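Local coordinates for protein beta-catenin homolog sys-1 (Caenorhabditis elegans, PDB 3C2G) that acts as a beta-catenin-like transcription coregulator in the Wnt signalling asymmetry pathway, binding the TCF transcription factor POP-1 directly, at residues A[396-399]-A[400-404]. Residues are numbered along the deposited sequence; the frame is centred on the assembly and turned at random.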
ATOM      1  N   GLU A 396      -4.519 -13.718  -1.396  1.00 34.54           N
ATOM      2  CA  GLU A 396      -4.614 -12.612  -0.449  1.00 32.49           C
ATOM      3  C   GLU A 396      -6.062 -12.153  -0.205  1.00 30.71           C
ATOM      4  O   GLU A 396      -6.401 -11.692   0.888  1.00 30.27           O
ATOM      5  CB  GLU A 396      -3.766 -11.441  -0.952  1.00 33.39           C
ATOM      6  CG  GLU A 396      -2.236 -11.649  -0.852  1.00 34.60           C
ATOM      7  CD  GLU A 396      -1.440 -10.670  -1.721  0.50 33.74           C
ATOM      8  OE1 GLU A 396      -1.928 -10.288  -2.811  0.50 34.65           O
ATOM      9  OE2 GLU A 396      -0.316 -10.294  -1.323  0.50 34.78           O
ATOM     10  N   ILE A 397      -6.915 -12.277  -1.214  1.00 28.99           N
ATOM     11  CA  ILE A 397      -8.331 -11.935  -1.064  1.00 28.08           C
ATOM     12  C   ILE A 397      -9.062 -12.883  -0.090  1.00 28.42           C
ATOM     13  O   ILE A 397      -9.710 -12.432   0.862  1.00 28.21           O
ATOM     14  CB  ILE A 397      -9.060 -11.871  -2.429  1.00 28.13           C
ATOM     15  CG1 ILE A 397      -8.571 -10.648  -3.224  1.00 27.06           C
ATOM     16  CG2 ILE A 397     -10.573 -11.814  -2.219  1.00 27.77           C
ATOM     17  CD1 ILE A 397      -9.141 -10.518  -4.607  1.00 26.52           C
ATOM     18  N   ILE A 398      -8.950 -14.188  -0.333  1.00 27.69           N
ATOM     19  CA  ILE A 398      -9.544 -15.187   0.544  1.00 27.37           C
ATOM     20  C   ILE A 398      -8.982 -15.034   1.950  1.00 27.52           C
ATOM     21  O   ILE A 398      -9.706 -15.140   2.939  1.00 26.55           O
ATOM     22  CB  ILE A 398      -9.289 -16.610   0.029  1.00 26.88           C
ATOM     23  CG1 ILE A 398      -9.949 -16.792  -1.335  1.00 25.65           C
ATOM     24  CG2 ILE A 398      -9.831 -17.661   1.023  1.00 27.23           C
ATOM     25  CD1 ILE A 398      -9.455 -18.021  -2.067  1.00 25.10           C
ATOM     26  N   CYS A 399      -7.686 -14.758   2.027  1.00 28.18           N
ATOM     27  CA  CYS A 399      -7.045 -14.553   3.306  1.00 27.62           C
ATOM     28  C   CYS A 399      -7.641 -13.363   4.058  1.00 27.97           C
ATOM     29  O   CYS A 399      -7.894 -13.466   5.254  1.00 28.23           O
ATOM     30  CB  CYS A 399      -5.552 -14.391   3.132  1.00 26.90           C
ATOM     31  SG  CYS A 399      -4.702 -14.481   4.702  1.00 30.71           S
ATOM     32  N   ASN A 400      -7.876 -12.249   3.356  1.00 27.50           N
ATOM     33  CA  ASN A 400      -8.585 -11.106   3.930  1.00 26.47           C
ATOM     34  C   ASN A 400      -9.973 -11.456   4.446  1.00 26.03           C
ATOM     35  O   ASN A 400     -10.361 -11.014   5.523  1.00 26.54           O
ATOM     36  CB  ASN A 400      -8.752  -9.985   2.898  1.00 27.08           C
ATOM     37  CG  ASN A 400      -7.448  -9.279   2.563  1.00 25.60           C
ATOM     38  OD1 ASN A 400      -6.499  -9.279   3.347  1.00 24.38           O
ATOM     39  ND2 ASN A 400      -7.413  -8.651   1.400  1.00 22.52           N
ATOM     40  N   CYS A 401     -10.735 -12.207   3.665  1.00 25.15           N
ATOM     41  CA  CYS A 401     -12.108 -12.540   4.048  1.00 25.57           C
ATOM     42  C   CYS A 401     -12.166 -13.377   5.328  1.00 25.32           C
ATOM     43  O   CYS A 401     -12.908 -13.049   6.246  1.00 25.26           O
ATOM     44  CB  CYS A 401     -12.844 -13.225   2.906  1.00 26.25           C
ATOM     45  SG  CYS A 401     -13.195 -12.151   1.475  1.00 27.42           S
ATOM     46  N   LEU A 402     -11.334 -14.411   5.404  1.00 25.57           N
ATOM     47  CA  LEU A 402     -11.274 -15.285   6.564  1.00 25.38           C
ATOM     48  C   LEU A 402     -10.745 -14.580   7.799  1.00 26.11           C
ATOM     49  O   LEU A 402     -11.163 -14.885   8.926  1.00 26.34           O
ATOM     50  CB  LEU A 402     -10.429 -16.516   6.268  1.00 25.41           C
ATOM     51  CG  LEU A 402     -10.906 -17.430   5.143  1.00 27.46           C
ATOM     52  CD1 LEU A 402      -9.823 -18.431   4.886  1.00 29.80           C
ATOM     53  CD2 LEU A 402     -12.241 -18.143   5.445  1.00 27.30           C
ATOM     54  N   ARG A 403      -9.830 -13.638   7.609  1.00 25.94           N
ATOM     55  CA  ARG A 403      -9.360 -12.826   8.737  1.00 26.71           C
ATOM     56  C   ARG A 403     -10.510 -11.942   9.263  1.00 26.21           C
ATOM     57  O   ARG A 403     -10.655 -11.733  10.462  1.00 27.01           O
ATOM     58  CB  ARG A 403      -8.144 -11.990   8.329  1.00 26.19           C
ATOM     59  CG  ARG A 403      -7.096 -11.843   9.420  1.00 28.60           C
ATOM     60  CD  ARG A 403      -5.816 -11.084   8.963  1.00 29.05           C
ATOM     61  NE  ARG A 403      -6.121  -9.956   8.084  1.00 27.09           N
ATOM     62  CZ  ARG A 403      -5.821  -9.922   6.790  1.00 28.72           C
ATOM     63  NH1 ARG A 403      -5.173 -10.948   6.230  1.00 25.24           N
ATOM     64  NH2 ARG A 403      -6.176  -8.863   6.056  1.00 25.24           N
ATOM     65  N   THR A 404     -11.351 -11.449   8.367  1.00 25.67           N
ATOM     66  CA  THR A 404     -12.512 -10.693   8.796  1.00 26.20           C
ATOM     67  C   THR A 404     -13.485 -11.602   9.544  1.00 25.69           C
ATOM     68  O   THR A 404     -14.008 -11.210  10.590  1.00 25.60           O
ATOM     69  CB  THR A 404     -13.228 -10.035   7.615  1.00 26.70           C
ATOM     70  OG1 THR A 404     -12.273  -9.299   6.851  1.00 27.65           O
ATOM     71  CG2 THR A 404     -14.345  -9.111   8.104  1.00 25.34           C
TER
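Cys-399 and Arg-403 share one side of an alpha-helical turn, where the sulfur lies 3.9 Å from the guanidinium nitrogen (Cys-399 SG to Arg-403 NH1). A chi1 of -168° swings this sulfur away from its backbone N and toward the C-terminal side, where it meets NH1. The arginine chain bends at chi3 (39°) and turns its guanidinium back along the helix, so that NH2, also bonded to the Ser-350 hydroxyl, donates to the amide oxygen of Asn-400 (Arg-403 NH2 to Asn-400 OD1, 2.8 Å). That oxygen sits somewhat out of the guanidinium plane, and the donor is likewise tilted from the amide plane. Held at OD1 by Arg-403 and at ND2 by the Thr-346 hydroxyl, the amide is restrained against flipping. With an alanine at Asn-400, Arg-403 NH2 is likely to keep just the Ser-350 bond of these two, and Thr-346 to lose its amide partner. A second side of the helix is apolar: Ile-398 and Leu-402 run side by side in the same direction, touching through Ile-398 CG2 and Leu-402 CD1 at 3.9 Å. Regular i to i+4 backbone bonds carry the turn, that from Leu-402 N to Ile-398 O (3.0 Å) nearly straight at 171°. Asn-400 O takes two donors from opposite faces of its plane, the backbone N and the hydroxyl of Thr-404. Asn-400 and Arg-403 also pack on an aromatic and a basic side chain of the bound peptide, consistent with an armadillo domain's ligand-binding surface. This largely buried part of helix 388-409 packs through Ile-398, Cys-399 and Leu-402 on helix 457-472, through Ile-397 and Cys-401 on helix 368-377, and through Asn-400 and Arg-403 on helix 339-352.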